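Local coordinates for probable ss-1,3-N-acetylglucosaminyltransferase (Staphylococcus aureus subsp. aureus N315, PDB 6H21), which is probably a glycosyltransferase of family 2 with a GT-A fold, modelled here with manganese and uridine-diphosphate-N-acetylglucosamine, at residues K20-M26 / T50-I56; I168-L172 / K273-R277; L207-Y213 / I255-Y261. All coordinates share one frame; numbering follows the deposited sequence.

Interaction 1. Residues K20-M26 / T50-I56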
loop_
_atom_site.group_PDB
_atom_site.type_symbol
_atom_site.label_atom_id
_atom_site.label_comp_id
_atom_site.label_asym_id
_atom_site.label_seq_id
_atom_site.Cartn_x
_atom_site.Cartn_y
_atom_site.Cartn_z
ATOM N N LYS C 20 -57.249 -13.127 9.728
ATOM C CA LYS C 20 -56.689 -13.626 8.477
ATOM C C LYS C 20 -55.355 -14.322 8.765
ATOM O O LYS C 20 -54.655 -13.959 9.710
ATOM C CB LYS C 20 -56.449 -12.479 7.493
ATOM C CG LYS C 20 -57.666 -11.634 7.145
ATOM C CD LYS C 20 -58.642 -12.325 6.240
ATOM C CE LYS C 20 -59.797 -11.429 5.854
ATOM N NZ LYS C 20 -60.967 -12.226 5.423
ATOM N N LYS C 21 -55.023 -15.318 7.937
ATOM C CA LYS C 21 -53.724 -15.970 7.967
ATOM C C LYS C 21 -52.633 -15.004 7.481
ATOM O O LYS C 21 -51.510 -15.022 8.012
ATOM C CB LYS C 21 -53.720 -17.214 7.074
ATOM C CG LYS C 21 -54.606 -18.362 7.539
ATOM C CD LYS C 21 -54.587 -19.526 6.570
ATOM C CE LYS C 21 -55.345 -20.738 7.065
ATOM N NZ LYS C 21 -55.245 -21.863 6.109
ATOM N N VAL C 22 -52.962 -14.192 6.463
ATOM C CA VAL C 22 -51.994 -13.331 5.765
ATOM C C VAL C 22 -52.657 -12.026 5.305
ATOM O O VAL C 22 -53.725 -12.052 4.690
ATOM C CB VAL C 22 -51.369 -14.048 4.553
ATOM C CG1 VAL C 22 -50.351 -13.159 3.852
ATOM C CG2 VAL C 22 -50.743 -15.379 4.931
ATOM N N SER C 23 -51.971 -10.906 5.578
ATOM C CA SER C 23 -52.156 -9.614 4.915
ATOM C C SER C 23 -50.993 -9.345 3.946
ATOM O O SER C 23 -49.857 -9.180 4.381
ATOM C CB SER C 23 -52.237 -8.492 5.917
ATOM O OG SER C 23 -53.336 -8.663 6.794
ATOM N N VAL C 24 -51.290 -9.257 2.643
ATOM C CA VAL C 24 -50.345 -8.731 1.676
ATOM C C VAL C 24 -50.430 -7.201 1.717
ATOM O O VAL C 24 -51.506 -6.628 1.550
ATOM C CB VAL C 24 -50.594 -9.286 0.265
ATOM C CG1 VAL C 24 -49.569 -8.778 -0.738
ATOM C CG2 VAL C 24 -50.622 -10.801 0.269
ATOM N N ILE C 25 -49.281 -6.560 1.967
ATOM C CA ILE C 25 -49.168 -5.119 2.089
ATOM C C ILE C 25 -48.418 -4.608 0.857
ATOM O O ILE C 25 -47.240 -4.909 0.678
ATOM C CB ILE C 25 -48.468 -4.736 3.408
ATOM C CG1 ILE C 25 -49.245 -5.267 4.619
ATOM C CG2 ILE C 25 -48.240 -3.233 3.484
ATOM C CD1 ILE C 25 -48.556 -5.068 5.950
ATOM N N MET C 26 -49.117 -3.845 0.015
ATOM C CA MET C 26 -48.569 -3.368 -1.247
ATOM C C MET C 26 -48.689 -1.849 -1.328
ATOM O O MET C 26 -49.774 -1.326 -1.568
ATOM C CB MET C 26 -49.304 -3.994 -2.435
ATOM C CG MET C 26 -48.720 -3.594 -3.772
ATOM S SD MET C 26 -49.547 -4.403 -5.164
ATOM C CE MET C 26 -51.168 -3.653 -5.081
ATOM N N THR C 50 -60.968 -16.134 1.557
ATOM C CA THR C 50 -61.396 -15.623 2.853
ATOM C C THR C 50 -60.233 -15.632 3.864
ATOM O O THR C 50 -60.317 -14.961 4.902
ATOM C CB THR C 50 -62.599 -16.425 3.373
ATOM O OG1 THR C 50 -62.190 -17.777 3.585
ATOM C CG2 THR C 50 -63.772 -16.412 2.419
ATOM N N ASP C 51 -59.145 -16.368 3.578
ATOM C CA ASP C 51 -58.039 -16.559 4.543
ATOM C C ASP C 51 -56.960 -15.473 4.424
ATOM O O ASP C 51 -55.989 -15.487 5.173
ATOM C CB ASP C 51 -57.358 -17.916 4.349
ATOM C CG ASP C 51 -58.134 -19.093 4.909
ATOM O OD1 ASP C 51 -59.054 -18.866 5.728
ATOM O OD2 ASP C 51 -57.810 -20.231 4.509
ATOM N N TYR C 52 -57.088 -14.563 3.460
ATOM C CA TYR C 52 -56.067 -13.537 3.312
ATOM C C TYR C 52 -56.694 -12.259 2.757
ATOM O O TYR C 52 -57.805 -12.271 2.268
ATOM C CB TYR C 52 -54.910 -14.066 2.460
ATOM C CG TYR C 52 -55.168 -14.131 0.976
ATOM C CD1 TYR C 52 -55.733 -15.256 0.398
ATOM C CD2 TYR C 52 -54.865 -13.056 0.151
ATOM C CE1 TYR C 52 -55.989 -15.314 -0.962
ATOM C CE2 TYR C 52 -55.109 -13.099 -1.212
ATOM C CZ TYR C 52 -55.669 -14.235 -1.769
ATOM O OH TYR C 52 -55.886 -14.298 -3.106
ATOM N N GLU C 53 -55.928 -11.167 2.829
ATOM C CA GLU C 53 -56.361 -9.897 2.318
ATOM C C GLU C 53 -55.184 -9.243 1.599
ATOM O O GLU C 53 -54.036 -9.485 1.932
ATOM C CB GLU C 53 -56.874 -8.986 3.439
ATOM C CG GLU C 53 -55.884 -8.753 4.575
ATOM C CD GLU C 53 -56.411 -7.936 5.751
ATOM O OE1 GLU C 53 -57.600 -7.576 5.741
ATOM O OE2 GLU C 53 -55.639 -7.663 6.674
ATOM N N LEU C 54 -55.509 -8.387 0.641
ATOM C CA LEU C 54 -54.561 -7.491 0.065
ATOM C C LEU C 54 -54.890 -6.080 0.565
ATOM O O LEU C 54 -56.036 -5.606 0.423
ATOM C CB LEU C 54 -54.657 -7.605 -1.454
ATOM C CG LEU C 54 -53.900 -6.535 -2.227
ATOM C CD1 LEU C 54 -52.414 -6.612 -1.946
ATOM C CD2 LEU C 54 -54.186 -6.673 -3.708
ATOM N N ILE C 55 -53.897 -5.450 1.208
ATOM C CA ILE C 55 -53.989 -4.066 1.660
ATOM C C ILE C 55 -53.152 -3.225 0.699
ATOM O O ILE C 55 -51.945 -3.371 0.670
ATOM C CB ILE C 55 -53.509 -3.896 3.120
ATOM C CG1 ILE C 55 -54.218 -4.854 4.083
ATOM C CG2 ILE C 55 -53.649 -2.447 3.564
ATOM C CD1 ILE C 55 -53.626 -4.892 5.480
ATOM N N ILE C 56 -53.807 -2.357 -0.072
ATOM C CA ILE C 56 -53.111 -1.431 -0.968
ATOM C C ILE C 56 -53.035 -0.054 -0.294
ATOM O O ILE C 56 -54.054 0.543 0.067
ATOM C CB ILE C 56 -53.794 -1.344 -2.345
ATOM C CG1 ILE C 56 -54.103 -2.731 -2.919
ATOM C CG2 ILE C 56 -52.949 -0.505 -3.294
ATOM C CD1 ILE C 56 -54.902 -2.713 -4.207
#
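Ser-23 and Glu-53 are neighbours on one face of the sheet, and the hydroxyl OG of Ser-23 gives a short 2.5 Å hydrogen bond to OE2 of Glu-53, on the anti lone pair of that oxygen. Glu-53 reaches it because its CG sits between backbone N and carbonyl carbon (chi1 56°) and the chain then runs extended; its other oxygen, OE1, is held by a salt bridge to Arg-79, so both ends of the carboxylate are fixed. At the N-terminal end of the pair, Lys-20 bends at chi2 (-73°), which brings NZ to 2.9 Å from the carbonyl O of Thr-50. Lys-21 instead stretches alongside Asp-51 into a long, weak salt bridge. Strands 22-28 and 52-58 run parallel here and, with helix 35-43 connecting them, form a beta-alpha-beta unit of the Rossmann-like GT-A core. Backbone bonds join them in register, including Ile-55 N to Val-24 O at 2.7 Å. On the face carrying Val-22, Val-24 and Met-26, CD1 of Leu-54 packs 3.8 Å from CG1 of Val-24. Met-26 lies alongside Ile-56, its methyl CE 3.8 Å from CG1 of Ile-56; the Met-26 side chain is about 5 Å from the bound uridine-diphosphate-N-acetylglucosamine.

Interaction 2. Residues I168-L172 / K273-R277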
loop_
_atom_site.group_PDB
_atom_site.type_symbol
_atom_site.label_atom_id
_atom_site.label_comp_id
_atom_site.label_asym_id
_atom_site.label_seq_id
_atom_site.Cartn_x
_atom_site.Cartn_y
_atom_site.Cartn_z
ATOM N N ILE C 168 -28.221 -15.292 5.256
ATOM C CA ILE C 168 -29.439 -14.470 5.305
ATOM C C ILE C 168 -29.064 -12.987 5.179
ATOM O O ILE C 168 -29.860 -12.214 4.651
ATOM C CB ILE C 168 -30.293 -14.777 6.558
ATOM C CG1 ILE C 168 -30.616 -16.268 6.641
ATOM C CG2 ILE C 168 -31.566 -13.937 6.602
ATOM C CD1 ILE C 168 -31.608 -16.624 7.724
ATOM N N PHE C 169 -27.845 -12.600 5.588
ATOM C CA PHE C 169 -27.417 -11.201 5.451
ATOM C C PHE C 169 -27.252 -10.776 3.984
ATOM O O PHE C 169 -27.072 -9.602 3.718
ATOM C CB PHE C 169 -26.102 -10.932 6.183
ATOM C CG PHE C 169 -26.238 -10.715 7.665
ATOM C CD1 PHE C 169 -27.451 -10.403 8.247
ATOM C CD2 PHE C 169 -25.126 -10.816 8.480
ATOM C CE1 PHE C 169 -27.555 -10.228 9.620
ATOM C CE2 PHE C 169 -25.224 -10.615 9.851
ATOM C CZ PHE C 169 -26.432 -10.299 10.415
ATOM N N TYR C 170 -27.351 -11.721 3.048
ATOM C CA TYR C 170 -27.274 -11.412 1.624
ATOM C C TYR C 170 -28.670 -11.417 0.982
ATOM O O TYR C 170 -28.779 -11.382 -0.220
ATOM C CB TYR C 170 -26.306 -12.400 0.956
ATOM C CG TYR C 170 -24.897 -12.222 1.453
ATOM C CD1 TYR C 170 -24.496 -12.774 2.658
ATOM C CD2 TYR C 170 -23.990 -11.431 0.769
ATOM C CE1 TYR C 170 -23.219 -12.577 3.154
ATOM C CE2 TYR C 170 -22.708 -11.228 1.248
ATOM C CZ TYR C 170 -22.321 -11.799 2.444
ATOM O OH TYR C 170 -21.059 -11.603 2.923
ATOM N N ALA C 171 -29.723 -11.478 1.799
ATOM C CA ALA C 171 -31.102 -11.564 1.336
ATOM C C ALA C 171 -32.008 -10.807 2.318
ATOM O O ALA C 171 -32.887 -11.372 2.956
ATOM C CB ALA C 171 -31.503 -13.019 1.204
ATOM N N LEU C 172 -31.791 -9.498 2.397
ATOM C CA LEU C 172 -32.334 -8.676 3.446
ATOM C C LEU C 172 -33.507 -7.812 2.960
ATOM O O LEU C 172 -33.968 -6.938 3.708
ATOM C CB LEU C 172 -31.198 -7.810 3.987
ATOM C CG LEU C 172 -30.199 -8.524 4.882
ATOM C CD1 LEU C 172 -29.129 -7.547 5.338
ATOM C CD2 LEU C 172 -30.872 -9.190 6.069
ATOM N N LYS C 273 -19.885 -10.470 10.225
ATOM C CA LYS C 273 -20.501 -11.005 9.023
ATOM C C LYS C 273 -21.237 -9.899 8.264
ATOM O O LYS C 273 -21.231 -9.885 7.019
ATOM C CB LYS C 273 -21.417 -12.174 9.376
ATOM C CG LYS C 273 -20.672 -13.386 9.929
ATOM C CD LYS C 273 -19.700 -14.007 8.947
ATOM C CE LYS C 273 -18.704 -14.913 9.647
ATOM N NZ LYS C 273 -17.889 -15.674 8.669
ATOM N N TYR C 274 -21.853 -8.961 8.991
ATOM C CA TYR C 274 -22.557 -7.860 8.324
ATOM C C TYR C 274 -21.523 -6.942 7.649
ATOM O O TYR C 274 -21.738 -6.479 6.523
ATOM C CB TYR C 274 -23.494 -7.061 9.245
ATOM C CG TYR C 274 -24.211 -6.015 8.437
ATOM C CD1 TYR C 274 -25.301 -6.353 7.655
ATOM C CD2 TYR C 274 -23.689 -4.745 8.303
ATOM C CE1 TYR C 274 -25.906 -5.429 6.813
ATOM C CE2 TYR C 274 -24.257 -3.824 7.433
ATOM C CZ TYR C 274 -25.373 -4.159 6.688
ATOM O OH TYR C 274 -25.933 -3.244 5.834
ATOM N N THR C 275 -20.418 -6.668 8.348
ATOM C CA THR C 275 -19.353 -5.833 7.803
ATOM C C THR C 275 -18.863 -6.428 6.472
ATOM O O THR C 275 -18.656 -5.702 5.510
ATOM C CB THR C 275 -18.216 -5.627 8.816
ATOM O OG1 THR C 275 -18.712 -4.938 9.969
ATOM C CG2 THR C 275 -17.074 -4.837 8.211
ATOM N N THR C 276 -18.681 -7.751 6.428
ATOM C CA THR C 276 -18.276 -8.461 5.221
ATOM C C THR C 276 -19.294 -8.204 4.105
ATOM O O THR C 276 -18.927 -7.834 2.996
ATOM C CB THR C 276 -18.090 -9.965 5.469
ATOM O OG1 THR C 276 -17.130 -10.137 6.514
ATOM C CG2 THR C 276 -17.636 -10.726 4.239
ATOM N N ARG C 277 -20.579 -8.392 4.414
ATOM C CA ARG C 277 -21.646 -8.132 3.453
ATOM C C ARG C 277 -21.567 -6.681 2.948
ATOM O O ARG C 277 -21.741 -6.429 1.748
ATOM C CB ARG C 277 -23.014 -8.433 4.080
ATOM C CG ARG C 277 -24.198 -8.104 3.183
ATOM C CD ARG C 277 -24.803 -6.757 3.506
ATOM N NE ARG C 277 -25.502 -6.228 2.339
ATOM C CZ ARG C 277 -25.573 -4.939 2.023
ATOM N NH1 ARG C 277 -26.119 -4.591 0.868
ATOM N NH2 ARG C 277 -25.080 -4.014 2.844
HETATM O O HOH W 1 -20.870 -12.189 5.586
#
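The ring of Phe-169 receives the edge of the Tyr-274 ring on its face, a T-shaped pair with centroids 5.8 Å apart and planes at 84°. This is the close-packed side: CE2 of Phe-169 lies 4.0 Å from CB of Tyr-274, and CD1 of Leu-172 meets the edge of the tyrosine ring 4.1 Å from CE1. Tyr-274 swings its ring to this side with CG anti to the backbone N (chi1 -177°), and its hydroxyl is held by Gln-200 of helix 198-207. The contact thus seats a short 3-10 turn, from the loop between strands 134-142 and 177-179 of the glycosyltransferase family 2 region, against helix 264-281 of the TarS-type linker region. Toward the more exposed side, Tyr-170 and Arg-277 run antiparallel, side by side. The aliphatic part of Arg-277 covers one face of the tyrosine ring, a CH-pi contact with CG 4.1 Å from the centroid. Here polar contact is indirect, through a water that donates to Lys-273 O at 2.7 Å and lies equally close to Tyr-170 OH; Arg-280 is a further partner of the Tyr-170 hydroxyl. The long Lys-273 chain leads away from the interface beyond its CB.

Interaction 3. Residues L207-Y213 / I255-Y261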
loop_
_atom_site.group_PDB
_atom_site.type_symbol
_atom_site.label_atom_id
_atom_site.label_comp_id
_atom_site.label_asym_id
_atom_site.label_seq_id
_atom_site.Cartn_x
_atom_site.Cartn_y
_atom_site.Cartn_z
ATOM N N LEU C 207 -34.971 -10.009 12.520
ATOM C CA LEU C 207 -34.088 -11.194 12.751
ATOM C C LEU C 207 -33.555 -11.213 14.196
ATOM O O LEU C 207 -33.473 -12.263 14.811
ATOM C CB LEU C 207 -32.916 -11.181 11.754
ATOM C CG LEU C 207 -33.259 -11.517 10.303
ATOM C CD1 LEU C 207 -32.072 -11.226 9.394
ATOM C CD2 LEU C 207 -33.698 -12.966 10.163
ATOM N N MET C 208 -33.196 -10.037 14.720
ATOM C CA MET C 208 -32.565 -9.888 16.012
ATOM C C MET C 208 -33.602 -10.042 17.148
ATOM O O MET C 208 -33.236 -10.164 18.315
ATOM C CB MET C 208 -31.889 -8.515 16.107
ATOM C CG MET C 208 -30.660 -8.344 15.180
ATOM S SD MET C 208 -29.409 -9.635 15.405
ATOM C CE MET C 208 -29.676 -10.686 13.980
ATOM N N ASN C 209 -34.888 -10.069 16.800
ATOM C CA ASN C 209 -35.966 -10.220 17.769
ATOM C C ASN C 209 -36.741 -11.516 17.507
ATOM O O ASN C 209 -37.784 -11.701 18.053
ATOM C CB ASN C 209 -36.880 -9.000 17.731
ATOM C CG ASN C 209 -36.216 -7.821 18.397
ATOM O OD1 ASN C 209 -36.119 -7.791 19.623
ATOM N ND2 ASN C 209 -35.700 -6.891 17.609
ATOM N N SER C 210 -36.201 -12.432 16.702
ATOM C CA SER C 210 -36.918 -13.683 16.425
ATOM C C SER C 210 -35.913 -14.828 16.307
ATOM O O SER C 210 -34.725 -14.584 16.179
ATOM C CB SER C 210 -37.773 -13.553 15.192
ATOM O OG SER C 210 -36.969 -13.318 14.045
ATOM N N LYS C 211 -36.411 -16.065 16.376
ATOM C CA LYS C 211 -35.555 -17.253 16.507
ATOM C C LYS C 211 -35.680 -18.166 15.276
ATOM O O LYS C 211 -34.698 -18.741 14.841
ATOM C CB LYS C 211 -35.904 -18.013 17.793
ATOM N N ASN C 212 -36.889 -18.285 14.729
ATOM C CA ASN C 212 -37.251 -19.362 13.838
ATOM C C ASN C 212 -37.419 -18.820 12.419
ATOM O O ASN C 212 -38.384 -18.100 12.132
ATOM C CB ASN C 212 -38.543 -20.035 14.314
ATOM C CG ASN C 212 -38.360 -20.791 15.614
ATOM O OD1 ASN C 212 -37.235 -21.025 16.047
ATOM N ND2 ASN C 212 -39.459 -21.193 16.233
ATOM N N TYR C 213 -36.499 -19.187 11.527
ATOM C CA TYR C 213 -36.573 -18.711 10.145
ATOM C C TYR C 213 -36.622 -19.918 9.206
ATOM O O TYR C 213 -35.884 -20.894 9.403
ATOM C CB TYR C 213 -35.390 -17.805 9.793
ATOM C CG TYR C 213 -34.764 -17.047 10.931
ATOM C CD1 TYR C 213 -35.454 -16.057 11.607
ATOM C CD2 TYR C 213 -33.455 -17.293 11.302
ATOM C CE1 TYR C 213 -34.863 -15.359 12.652
ATOM C CE2 TYR C 213 -32.849 -16.606 12.334
ATOM C CZ TYR C 213 -33.547 -15.616 12.996
ATOM O OH TYR C 213 -32.938 -14.939 14.005
ATOM N N ILE C 255 -28.040 -5.290 16.130
ATOM C CA ILE C 255 -27.311 -6.516 16.398
ATOM C C ILE C 255 -26.842 -6.532 17.858
ATOM O O ILE C 255 -27.011 -7.520 18.580
ATOM C CB ILE C 255 -26.141 -6.661 15.416
ATOM C CG1 ILE C 255 -26.652 -6.982 14.013
ATOM C CG2 ILE C 255 -25.135 -7.691 15.919
ATOM C CD1 ILE C 255 -25.571 -6.979 12.959
ATOM N N TYR C 256 -26.258 -5.419 18.301
ATOM C CA TYR C 256 -25.597 -5.388 19.607
ATOM C C TYR C 256 -26.601 -5.298 20.755
ATOM O O TYR C 256 -26.205 -5.560 21.897
ATOM C CB TYR C 256 -24.545 -4.283 19.675
ATOM C CG TYR C 256 -23.215 -4.744 19.150
ATOM C CD1 TYR C 256 -22.358 -5.485 19.953
ATOM C CD2 TYR C 256 -22.838 -4.495 17.839
ATOM C CE1 TYR C 256 -21.136 -5.928 19.476
ATOM C CE2 TYR C 256 -21.632 -4.949 17.343
ATOM C CZ TYR C 256 -20.785 -5.672 18.163
ATOM O OH TYR C 256 -19.595 -6.084 17.663
ATOM N N LYS C 257 -27.869 -4.962 20.453
ATOM C CA LYS C 257 -28.960 -4.989 21.441
ATOM C C LYS C 257 -29.831 -6.244 21.289
ATOM O O LYS C 257 -30.864 -6.297 21.893
ATOM C CB LYS C 257 -29.944 -3.820 21.282
ATOM C CG LYS C 257 -29.474 -2.471 21.807
ATOM C CD LYS C 257 -30.139 -1.317 21.060
ATOM N N SER C 258 -29.456 -7.227 20.464
ATOM C CA SER C 258 -30.384 -8.362 20.190
ATOM C C SER C 258 -30.747 -9.100 21.482
ATOM O O SER C 258 -29.850 -9.583 22.170
ATOM C CB SER C 258 -29.775 -9.312 19.202
ATOM O OG SER C 258 -30.589 -10.460 19.054
ATOM N N PRO C 259 -32.041 -9.225 21.866
ATOM C CA PRO C 259 -32.423 -10.101 22.977
ATOM C C PRO C 259 -32.320 -11.605 22.669
ATOM O O PRO C 259 -32.301 -12.403 23.582
ATOM C CB PRO C 259 -33.883 -9.755 23.266
ATOM C CG PRO C 259 -34.390 -9.119 22.004
ATOM C CD PRO C 259 -33.193 -8.508 21.306
ATOM N N ILE C 260 -32.260 -11.972 21.386
ATOM C CA ILE C 260 -32.100 -13.367 20.971
ATOM C C ILE C 260 -30.621 -13.744 21.017
ATOM O O ILE C 260 -30.259 -14.725 21.634
ATOM C CB ILE C 260 -32.670 -13.602 19.558
ATOM C CG1 ILE C 260 -34.144 -13.198 19.449
ATOM C CG2 ILE C 260 -32.445 -15.040 19.117
ATOM C CD1 ILE C 260 -35.065 -13.920 20.378
ATOM N N TYR C 261 -29.805 -12.984 20.281
ATOM C CA TYR C 261 -28.390 -13.200 20.210
ATOM C C TYR C 261 -27.740 -12.335 21.296
ATOM O O TYR C 261 -27.256 -11.241 21.038
ATOM C CB TYR C 261 -27.885 -12.916 18.790
ATOM C CG TYR C 261 -28.617 -13.706 17.735
ATOM C CD1 TYR C 261 -28.259 -15.014 17.451
ATOM C CD2 TYR C 261 -29.698 -13.168 17.049
ATOM C CE1 TYR C 261 -28.958 -15.768 16.519
ATOM C CE2 TYR C 261 -30.408 -13.913 16.118
ATOM C CZ TYR C 261 -30.036 -15.216 15.846
ATOM O OH TYR C 261 -30.706 -15.952 14.912
#
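Ser-258 and Met-208 make the clearest polar link: OG of Ser-258 donates to the carbonyl O of Met-208 at 2.8 Å, in the carbonyl plane and on a lone pair. The same OG accepts the backbone N of Tyr-261 at 2.9 Å with an N-H...O angle of 163°, and more weakly that of Ile-260, so one hydroxyl both fixes the turn after helix 242-256 and ties it to the other segment. A second polar group centres on two tyrosines coming from opposite directions. OH of Tyr-213 and OH of Tyr-261 lie 2.6 Å apart, each in the plane of the other's ring at its edge, and Tyr-213 OH is also 2.8 Å from the carbonyl O of Leu-207.

Among the apolar contacts, Met-208 contributes most. Bent at chi2 (-54°) and again at chi3, its chain puts SD 4.1 Å from CG1 of Ile-255 and 3.9 Å from CD2 of Tyr-261, an oblique Met-aromatic contact with the two side chains roughly perpendicular.

Elsewhere aliphatic carbons rest against polar oxygens: CG1 of Ile-260 lies 3.4 Å from the carbonyl O of Met-208, and CG of Pro-259 lies 3.2 Å from OD1 of Asn-209, whose ND2 is bonded to Glu-205 O.

The type I turn from Leu-207 to Ser-210 is thereby docked on an ST motif formed by Ser-258 just beyond helix 242-256 in the linker region.

Interaction 1 comes first along the chain and lies in the parallel part of the mixed sheet of the GT-A core, 29 Å centre to centre from interaction 2 and 26 Å from interaction 3, touching neither. Interactions 2 and 3 are neighbours, with centres 15 Å apart: residues 168-172 pack on the end of helix 198-207 through Ile-168 and Leu-172 against Leu-207, and Tyr-274 approaches Ile-255. In sequence, both segments of interaction 3 fall between those of interaction 2. The successive helices 242-256 and 264-281 therefore meet the glycosyltransferase part at two adjoining places, while interaction 1 lies on the other side of the chain's centre from interaction 2.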